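Local coordinates for fanconi-associated nuclease 1 homolog (Pseudomonas aeruginosa, PDB 5Y7Q), which belongs to the FAN1 family of nucleases and, in this model, holds bound nucleic acid, its chain carrying a helix-turn-helix-type, a SAP and a VRR-NUC domain, at residues A237-D240 against A241-L245; H436-P439 against A440-S444; P114-L118 against G119-A123; E497-L500 against D501-A505. One frame throughout, in Å; residues are numbered along the deposited sequence.

Contact 1. Residues A237-D240 against A241-L245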
loop_
_atom_site.group_PDB
_atom_site.type_symbol
_atom_site.label_atom_id
_atom_site.label_comp_id
_atom_site.label_asym_id
_atom_site.label_seq_id
_atom_site.Cartn_x
_atom_site.Cartn_y
_atom_site.Cartn_z
ATOM N N ALA A 237 -4.755 -23.980 2.163
ATOM C CA ALA A 237 -3.438 -23.815 1.552
ATOM C C ALA A 237 -3.209 -22.415 1.004
ATOM O O ALA A 237 -2.052 -22.029 0.825
ATOM C CB ALA A 237 -3.226 -24.826 0.430
ATOM N N ASP A 238 -4.272 -21.650 0.729
ATOM C CA ASP A 238 -4.090 -20.275 0.260
ATOM C C ASP A 238 -3.693 -19.353 1.406
ATOM O O ASP A 238 -2.828 -18.484 1.229
ATOM C CB ASP A 238 -5.355 -19.765 -0.440
ATOM C CG ASP A 238 -5.668 -20.537 -1.720
ATOM O OD1 ASP A 238 -6.852 -20.560 -2.136
ATOM O OD2 ASP A 238 -4.726 -21.133 -2.297
ATOM N N VAL A 239 -4.296 -19.533 2.588
ATOM C CA VAL A 239 -3.762 -18.911 3.800
ATOM C C VAL A 239 -2.302 -19.311 4.005
ATOM O O VAL A 239 -1.417 -18.449 4.131
ATOM C CB VAL A 239 -4.614 -19.291 5.023
ATOM C CG1 VAL A 239 -4.095 -18.583 6.280
ATOM C CG2 VAL A 239 -6.083 -19.002 4.768
ATOM N N ASP A 240 -2.029 -20.625 4.028
ATOM C CA ASP A 240 -0.647 -21.097 4.154
ATOM C C ASP A 240 0.289 -20.375 3.185
ATOM O O ASP A 240 1.394 -19.962 3.561
ATOM C CB ASP A 240 -0.566 -22.610 3.913
ATOM C CG ASP A 240 -1.272 -23.424 4.984
ATOM O OD1 ASP A 240 -1.430 -22.916 6.106
ATOM O OD2 ASP A 240 -1.664 -24.582 4.712
ATOM N N ALA A 241 -0.147 -20.186 1.939
ATOM C CA ALA A 241 0.747 -19.613 0.944
ATOM C C ALA A 241 0.986 -18.139 1.205
ATOM O O ALA A 241 2.126 -17.675 1.124
ATOM C CB ALA A 241 0.193 -19.827 -0.463
ATOM N N TYR A 242 -0.079 -17.378 1.488
ATOM C CA TYR A 242 0.089 -15.960 1.825
ATOM C C TYR A 242 1.093 -15.810 2.956
ATOM O O TYR A 242 1.983 -14.945 2.906
ATOM C CB TYR A 242 -1.265 -15.345 2.218
ATOM C CG TYR A 242 -1.373 -13.834 2.176
ATOM C CD1 TYR A 242 -0.689 -13.038 3.073
ATOM C CD2 TYR A 242 -2.196 -13.205 1.247
ATOM C CE1 TYR A 242 -0.786 -11.648 3.032
ATOM C CE2 TYR A 242 -2.303 -11.814 1.194
ATOM C CZ TYR A 242 -1.597 -11.038 2.096
ATOM O OH TYR A 242 -1.697 -9.649 2.067
ATOM N N LEU A 243 0.991 -16.685 3.971
ATOM C CA LEU A 243 1.936 -16.629 5.075
ATOM C C LEU A 243 3.344 -16.940 4.606
ATOM O O LEU A 243 4.315 -16.344 5.094
ATOM C CB LEU A 243 1.516 -17.581 6.181
ATOM C CG LEU A 243 0.318 -17.037 6.946
ATOM C CD1 LEU A 243 -0.213 -18.081 7.889
ATOM C CD2 LEU A 243 0.697 -15.754 7.678
ATOM N N HIS A 244 3.486 -17.853 3.648
ATOM C CA HIS A 244 4.836 -18.167 3.203
ATOM C C HIS A 244 5.455 -17.007 2.430
ATOM O O HIS A 244 6.620 -16.658 2.648
ATOM C CB HIS A 244 4.863 -19.425 2.364
ATOM C CG HIS A 244 6.253 -19.832 2.010
ATOM N ND1 HIS A 244 6.655 -20.072 0.714
ATOM C CD2 HIS A 244 7.355 -19.977 2.784
ATOM C CE1 HIS A 244 7.938 -20.382 0.708
ATOM N NE2 HIS A 244 8.388 -20.326 1.950
ATOM N N LEU A 245 4.710 -16.409 1.509
ATOM C CA LEU A 245 5.260 -15.269 0.799
ATOM C C LEU A 245 5.602 -14.173 1.777
ATOM O O LEU A 245 6.730 -13.671 1.782
ATOM C CB LEU A 245 4.289 -14.769 -0.265
ATOM C CG LEU A 245 3.887 -15.839 -1.284
ATOM C CD1 LEU A 245 2.886 -15.285 -2.278
ATOM C CD2 LEU A 245 5.124 -16.365 -1.984
#
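Val239 and Leu243 line up one helical turn apart on the same side of the helix, their backbones joined by Leu243 N to Val239 O at 3.0 Å, one of four successive i to i+4 bonds in which Ala241, Tyr242, Leu243 and His244 donate to Ala237, Asp238, Val239 and Asp240. The Leu243 bond is nearly straight, 168° at the hydrogen, whereas the one from Ala241 N to Ala237 O is bent to 138°. Of the side chains, Val239 CG1 meets Leu243 CD1 at 4.2 Å. Leu243 has CG beside its own backbone N (chi1 -74°), which carries the branch back over the preceding turn, so that CG also sits 3.6 Å from Val239 O. This is the first part of helix 236-253, and the pair lies against helix 190-201, where Val239 touches Leu198 and both residues touch Arg195. Asp240 sends OD1 to the same Arg195 in a salt bridge. Tyr242 swings its ring off the helix, with CG anti to the backbone N, to Leu198 and to Arg278 of helix 273-292. Ala241 rests its CB 3.4 Å from Ala237 O and packs on Leu275 of that second helix.

Contact 2. Residues H436-P439 against A440-S444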
loop_
_atom_site.group_PDB
_atom_site.type_symbol
_atom_site.label_atom_id
_atom_site.label_comp_id
_atom_site.label_asym_id
_atom_site.label_seq_id
_atom_site.Cartn_x
_atom_site.Cartn_y
_atom_site.Cartn_z
ATOM N N HIS A 436 -13.268 -2.689 4.510
ATOM C CA HIS A 436 -12.689 -2.502 3.167
ATOM C C HIS A 436 -12.755 -1.055 2.685
ATOM O O HIS A 436 -13.838 -0.472 2.560
ATOM C CB HIS A 436 -13.409 -3.347 2.119
ATOM C CG HIS A 436 -13.352 -4.820 2.353
ATOM N ND1 HIS A 436 -12.323 -5.603 1.884
ATOM C CD2 HIS A 436 -14.227 -5.659 2.948
ATOM C CE1 HIS A 436 -12.549 -6.862 2.208
ATOM N NE2 HIS A 436 -13.698 -6.922 2.856
ATOM N N SER A 437 -11.606 -0.494 2.315
ATOM C CA SER A 437 -11.661 0.803 1.652
ATOM C C SER A 437 -11.979 0.683 0.154
ATOM O O SER A 437 -12.524 1.626 -0.417
ATOM C CB SER A 437 -10.359 1.570 1.887
ATOM O OG SER A 437 -9.371 1.136 0.989
ATOM N N ALA A 438 -11.731 -0.476 -0.452
ATOM C CA ALA A 438 -11.992 -0.815 -1.841
ATOM C C ALA A 438 -12.410 -2.272 -1.938
ATOM O O ALA A 438 -12.084 -3.074 -1.058
ATOM C CB ALA A 438 -10.733 -0.611 -2.691
ATOM N N PRO A 439 -13.095 -2.662 -3.011
ATOM C CA PRO A 439 -13.330 -4.087 -3.241
ATOM C C PRO A 439 -12.021 -4.833 -3.437
ATOM O O PRO A 439 -11.004 -4.267 -3.831
ATOM C CB PRO A 439 -14.164 -4.104 -4.522
ATOM C CG PRO A 439 -13.763 -2.860 -5.224
ATOM C CD PRO A 439 -13.644 -1.849 -4.115
ATOM N N ALA A 440 -12.060 -6.139 -3.169
ATOM C CA ALA A 440 -10.846 -6.938 -3.273
ATOM C C ALA A 440 -10.410 -7.115 -4.723
ATOM O O ALA A 440 -9.206 -7.137 -5.004
ATOM C CB ALA A 440 -11.062 -8.290 -2.599
ATOM N N ASP A 441 -11.360 -7.195 -5.655
ATOM C CA ASP A 441 -11.060 -7.441 -7.059
ATOM C C ASP A 441 -10.717 -6.169 -7.837
ATOM O O ASP A 441 -10.531 -6.246 -9.056
ATOM C CB ASP A 441 -12.217 -8.187 -7.746
ATOM C CG ASP A 441 -13.544 -7.446 -7.670
ATOM O OD1 ASP A 441 -13.891 -6.947 -6.584
ATOM O OD2 ASP A 441 -14.253 -7.379 -8.698
ATOM N N LEU A 442 -10.607 -5.015 -7.161
ATOM C CA LEU A 442 -10.433 -3.735 -7.852
ATOM C C LEU A 442 -9.341 -3.772 -8.913
ATOM O O LEU A 442 -9.464 -3.099 -9.946
ATOM C CB LEU A 442 -10.110 -2.624 -6.846
ATOM C CG LEU A 442 -9.804 -1.239 -7.415
ATOM C CD1 LEU A 442 -11.003 -0.678 -8.168
ATOM C CD2 LEU A 442 -9.375 -0.282 -6.325
ATOM N N HIS A 443 -8.260 -4.524 -8.677
ATOM C CA HIS A 443 -7.174 -4.620 -9.645
ATOM C C HIS A 443 -7.233 -5.873 -10.511
ATOM O O HIS A 443 -6.346 -6.068 -11.351
ATOM C CB HIS A 443 -5.828 -4.495 -8.932
ATOM C CG HIS A 443 -5.559 -3.105 -8.439
ATOM N ND1 HIS A 443 -5.396 -2.033 -9.293
ATOM C CD2 HIS A 443 -5.481 -2.598 -7.184
ATOM C CE1 HIS A 443 -5.201 -0.933 -8.586
ATOM N NE2 HIS A 443 -5.250 -1.248 -7.305
ATOM N N SER A 444 -8.267 -6.703 -10.360
ATOM C CA SER A 444 -8.457 -7.859 -11.228
ATOM C C SER A 444 -8.783 -7.425 -12.665
ATOM O O SER A 444 -9.197 -6.291 -12.932
ATOM C CB SER A 444 -9.567 -8.761 -10.680
ATOM O OG SER A 444 -9.459 -10.087 -11.182
#
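Apolar contacts join Ala438 and Pro439 to Leu442 round a tight bend. Ala438 CB meets the CD2 methyl of Leu442 at 3.9 Å, and the Pro439 ring offers CG to Leu442 CB at 4.0 Å, the two side chains crossing at a slant. Leu442 keeps CG anti to its backbone N (chi1 176°), which directs the branch toward Ala438 while CB stays by the proline. Among the backbone atoms there is one hydrogen bond across the bend, from Leu442 N to Pro439 O; at 3.4 Å it is weak, although fairly straight at 160°. A bond from residue i+3 back to i marks a type I beta-turn over Pro439-Leu442, set in the long loop between helices 420-423 and 447-450. Ser444 N then bonds to Asp441 O at 2.7 Å, so a second turn, Asp441-Ser444, overlaps the first. Asp441 merely rests OD1 against Pro439 CB, at 3.5 Å; its polar bond is the salt bridge from OD2 to Arg451. Phe447, on the helix that follows, packs against Pro439, Asp441 and Leu442, and Leu442 also reaches Ile519 of helix 519-522. Ala440 ties the bend to Ala430 through the backbone.

Contact 3. Residues P114-L118 against G119-A123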
loop_
_atom_site.group_PDB
_atom_site.type_symbol
_atom_site.label_atom_id
_atom_site.label_comp_id
_atom_site.label_asym_id
_atom_site.label_seq_id
_atom_site.Cartn_x
_atom_site.Cartn_y
_atom_site.Cartn_z
ATOM N N PRO A 114 -3.535 -18.070 34.491
ATOM C CA PRO A 114 -4.179 -19.064 33.610
ATOM C C PRO A 114 -3.552 -19.134 32.225
ATOM O O PRO A 114 -3.547 -20.218 31.623
ATOM C CB PRO A 114 -5.642 -18.602 33.550
ATOM C CG PRO A 114 -5.808 -17.644 34.649
ATOM C CD PRO A 114 -4.479 -16.989 34.827
ATOM N N LEU A 115 -3.011 -18.011 31.717
ATOM C CA LEU A 115 -2.272 -18.007 30.450
ATOM C C LEU A 115 -0.971 -18.791 30.558
ATOM O O LEU A 115 -0.584 -19.494 29.617
ATOM C CB LEU A 115 -1.984 -16.566 29.997
ATOM C CG LEU A 115 -3.237 -15.692 29.916
ATOM C CD1 LEU A 115 -2.923 -14.249 29.616
ATOM C CD2 LEU A 115 -4.195 -16.262 28.886
ATOM N N LEU A 116 -0.270 -18.674 31.686
ATOM C CA LEU A 116 0.900 -19.521 31.901
ATOM C C LEU A 116 0.533 -21.002 31.861
ATOM O O LEU A 116 1.293 -21.817 31.327
ATOM C CB LEU A 116 1.577 -19.168 33.223
ATOM C CG LEU A 116 2.055 -17.719 33.342
ATOM C CD1 LEU A 116 2.739 -17.502 34.666
ATOM C CD2 LEU A 116 2.983 -17.345 32.205
ATOM N N ALA A 117 -0.637 -21.373 32.402
ATOM C CA ALA A 117 -0.979 -22.805 32.458
ATOM C C ALA A 117 -1.192 -23.414 31.068
ATOM O O ALA A 117 -0.924 -24.608 30.867
ATOM C CB ALA A 117 -2.223 -23.035 33.327
ATOM N N LEU A 118 -1.686 -22.622 30.114
ATOM C CA LEU A 118 -1.899 -23.057 28.739
ATOM C C LEU A 118 -0.642 -22.989 27.881
ATOM O O LEU A 118 -0.656 -23.478 26.743
ATOM C CB LEU A 118 -2.968 -22.189 28.081
ATOM C CG LEU A 118 -4.419 -22.337 28.507
ATOM C CD1 LEU A 118 -5.164 -21.011 28.286
ATOM C CD2 LEU A 118 -5.057 -23.472 27.729
ATOM N N GLY A 119 0.424 -22.361 28.371
ATOM C CA GLY A 119 1.603 -22.166 27.564
ATOM C C GLY A 119 1.509 -21.043 26.547
ATOM O O GLY A 119 2.471 -20.827 25.793
ATOM N N TRP A 120 0.392 -20.318 26.497
ATOM C CA TRP A 120 0.327 -19.171 25.606
ATOM C C TRP A 120 1.192 -18.015 26.087
ATOM O O TRP A 120 1.428 -17.079 25.319
ATOM C CB TRP A 120 -1.116 -18.706 25.451
ATOM C CG TRP A 120 -2.002 -19.739 24.855
ATOM C CD1 TRP A 120 -1.625 -20.910 24.255
ATOM C CD2 TRP A 120 -3.423 -19.703 24.804
ATOM N NE1 TRP A 120 -2.734 -21.603 23.827
ATOM C CE2 TRP A 120 -3.850 -20.881 24.153
ATOM C CE3 TRP A 120 -4.380 -18.778 25.229
ATOM C CZ2 TRP A 120 -5.187 -21.164 23.931
ATOM C CZ3 TRP A 120 -5.701 -19.055 25.001
ATOM C CH2 TRP A 120 -6.099 -20.243 24.361
ATOM N N VAL A 121 1.653 -18.046 27.333
ATOM C CA VAL A 121 2.643 -17.100 27.830
ATOM C C VAL A 121 3.669 -17.900 28.617
ATOM O O VAL A 121 3.297 -18.730 29.449
ATOM C CB VAL A 121 2.007 -16.000 28.707
ATOM C CG1 VAL A 121 3.073 -15.117 29.341
ATOM C CG2 VAL A 121 1.031 -15.136 27.906
ATOM N N ASP A 122 4.948 -17.716 28.278
ATOM C CA ASP A 122 6.093 -18.156 29.069
ATOM C C ASP A 122 6.373 -17.107 30.140
ATOM O O ASP A 122 6.493 -15.918 29.819
ATOM C CB ASP A 122 7.344 -18.287 28.183
ATOM C CG ASP A 122 7.672 -19.719 27.767
ATOM O OD1 ASP A 122 7.511 -20.652 28.598
ATOM O OD2 ASP A 122 8.143 -19.893 26.608
ATOM N N ALA A 123 6.430 -17.521 31.411
ATOM C CA ALA A 123 7.261 -16.745 32.321
ATOM C C ALA A 123 8.691 -17.224 32.182
ATOM O O ALA A 123 8.944 -18.327 31.693
ATOM C CB ALA A 123 6.784 -16.832 33.757
#
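Leu116 and Val121 make the apolar centre, the CD2 methyl of Leu116 lying 3.6 Å from Val121 CG1. The same methyl lies 4.1 Å from Ala123 CB, so a single branch of Leu116 spans two strand residues with side chains on the same side. The other methyl of Val121, CG2, packs on Leu115 CB at 3.9 Å. Further out, Leu118 lays CD1 over one face of the Trp120 indole in a CH-pi contact, 3.9 Å from the centroid of the six-membered ring and 12° off its normal. The two side chains run side by side and point the same way, each with CG beside its own backbone N. Leu115 CD2 approaches the indole obliquely. At the polar edge Gly119 N bonds to Leu116 O at 3.1 Å, while Leu116 CA makes a C-H...O contact with Val121 O. Gly119 takes positive phi, 78°, where a CB would clash with Leu118 O, and turns the chain from helix 108-118 into strand 121-123 at 100° to it. The strand is an outer member of a three-stranded antiparallel sheet beside strand 184-187, in the helix-turn-helix family region; Trp120 reaches Ala72 of helix 64-75 and Leu84 of helix 78-89, and Val121 touches Met87.

Contact 4. Residues E497-L500 against D501-A505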
loop_
_atom_site.group_PDB
_atom_site.type_symbol
_atom_site.label_atom_id
_atom_site.label_comp_id
_atom_site.label_asym_id
_atom_site.label_seq_id
_atom_site.Cartn_x
_atom_site.Cartn_y
_atom_site.Cartn_z
ATOM N N GLU A 497 -18.178 22.507 -7.802
ATOM C CA GLU A 497 -19.179 23.172 -8.624
ATOM C C GLU A 497 -18.543 23.705 -9.905
ATOM O O GLU A 497 -19.048 23.468 -11.016
ATOM C CB GLU A 497 -19.862 24.280 -7.814
ATOM C CG GLU A 497 -21.406 24.171 -7.710
ATOM C CD GLU A 497 -21.918 22.785 -7.265
ATOM O OE1 GLU A 497 -22.455 22.042 -8.122
ATOM O OE2 GLU A 497 -21.796 22.440 -6.065
ATOM N N GLN A 498 -17.389 24.371 -9.774
ATOM C CA GLN A 498 -16.661 24.808 -10.964
ATOM C C GLN A 498 -16.310 23.628 -11.865
ATOM O O GLN A 498 -16.506 23.695 -13.082
ATOM C CB GLN A 498 -15.413 25.589 -10.562
ATOM C CG GLN A 498 -15.758 26.804 -9.726
ATOM C CD GLN A 498 -14.550 27.612 -9.317
ATOM O OE1 GLN A 498 -13.440 27.097 -9.253
ATOM N NE2 GLN A 498 -14.763 28.898 -9.045
ATOM N N ALA A 499 -15.835 22.519 -11.290
ATOM C CA ALA A 499 -15.549 21.358 -12.125
ATOM C C ALA A 499 -16.806 20.868 -12.842
ATOM O O ALA A 499 -16.770 20.574 -14.042
ATOM C CB ALA A 499 -14.934 20.251 -11.282
ATOM N N LEU A 500 -17.940 20.843 -12.142
ATOM C CA LEU A 500 -19.160 20.300 -12.719
ATOM C C LEU A 500 -19.615 21.132 -13.898
ATOM O O LEU A 500 -19.986 20.598 -14.952
ATOM C CB LEU A 500 -20.258 20.240 -11.668
ATOM C CG LEU A 500 -20.192 19.076 -10.679
ATOM C CD1 LEU A 500 -21.552 18.921 -10.015
ATOM C CD2 LEU A 500 -19.796 17.778 -11.363
ATOM N N ASP A 501 -19.625 22.445 -13.727
ATOM C CA ASP A 501 -20.206 23.284 -14.754
ATOM C C ASP A 501 -19.225 23.641 -15.869
ATOM O O ASP A 501 -19.670 23.963 -16.977
ATOM C CB ASP A 501 -20.833 24.514 -14.084
ATOM C CG ASP A 501 -22.076 24.138 -13.224
ATOM O OD1 ASP A 501 -23.199 24.029 -13.789
ATOM O OD2 ASP A 501 -21.929 23.932 -11.988
ATOM N N CYS A 502 -17.911 23.564 -15.627
ATOM C CA CYS A 502 -16.928 23.867 -16.665
ATOM C C CYS A 502 -16.389 22.658 -17.423
ATOM O O CYS A 502 -15.774 22.848 -18.473
ATOM C CB CYS A 502 -15.730 24.616 -16.072
ATOM S SG CYS A 502 -16.074 26.277 -15.484
ATOM N N LEU A 503 -16.602 21.429 -16.958
ATOM C CA LEU A 503 -15.992 20.286 -17.629
ATOM C C LEU A 503 -17.000 19.619 -18.544
ATOM O O LEU A 503 -18.078 19.216 -18.077
ATOM C CB LEU A 503 -15.458 19.274 -16.622
ATOM C CG LEU A 503 -14.187 19.655 -15.847
ATOM C CD1 LEU A 503 -13.834 18.610 -14.805
ATOM C CD2 LEU A 503 -13.031 19.872 -16.798
ATOM N N PRO A 504 -16.683 19.459 -19.828
ATOM C CA PRO A 504 -17.593 18.764 -20.741
ATOM C C PRO A 504 -17.818 17.329 -20.302
ATOM O O PRO A 504 -16.914 16.665 -19.796
ATOM C CB PRO A 504 -16.861 18.817 -22.089
ATOM C CG PRO A 504 -15.866 19.921 -21.951
ATOM C CD PRO A 504 -15.463 19.921 -20.507
ATOM N N ALA A 505 -19.053 16.858 -20.500
ATOM C CA ALA A 505 -19.388 15.473 -20.198
ATOM C C ALA A 505 -18.611 14.497 -21.067
ATOM O O ALA A 505 -18.222 13.431 -20.583
ATOM C CB ALA A 505 -20.885 15.239 -20.367
#
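Ala499 and Leu503 meet one turn apart, Ala499 CB lying 4.0 Å from the CD1 methyl of Leu503. Leu503 turns CG back beside its own N (chi1 -73°), which lays the side chain along the last turn and brings CD1 to that alanine. Cys502 sits likewise over the preceding turn, its SG 3.6 Å from Gln498 O. Behind these side chains are the closing backbone bonds of helix 493-502. Asp501 N to Glu497 O is fairly straight at 161°, and Cys502 N to Gln498 O measures 2.9 Å. The final one, Leu503 N to Ala499 O, is weak and bent to 134°, as Leu503 is the first residue to leave helical angles; Pro504 then stands at the N-cap position of helix 505-517. Around this helix end, Leu414 of helix 409-418 covers Leu500 and Leu503, while Phe532 of strand 529-533 packs on Gln498 and Cys502, within the VRR-NUC family region. Arg468 and Arg537 donate hydrogen bonds from NE to the carbonyl oxygens of Leu500 and Asp501, and His404 holds Gln498 OE1. Glu497 OE1 comes to 4.3 Å from Asp501 OD2, two like charges, but Arg472 holds Glu497 in a salt bridge and probably eases their repulsion. Arg468 and Arg537, bonded to the last carbonyls, would tend to offset the negative end of the helix dipole.

Contacts 1 to 4 occupy separate places along the chain, and no two of them touch. Contacts 1 and 2 lie closest together, with centres 20 Å and nearest atoms about 10 Å apart; they also come nearest the bound nucleic acid, at about 8 Å and 7 Å between nearest atoms. The nearest atom of contact 3, in the helix-turn-helix family region, stays about 14 Å from the bound nucleic acid. For contact 4, in the VRR-NUC region, the nearest atom is about 21 Å from the bound nucleic acid. The last two are the most widely separated pair, their centres 64 Å apart on opposite sides of the chain's centre. Contact 1 shares a side with contact 3, at 28 Å between centres.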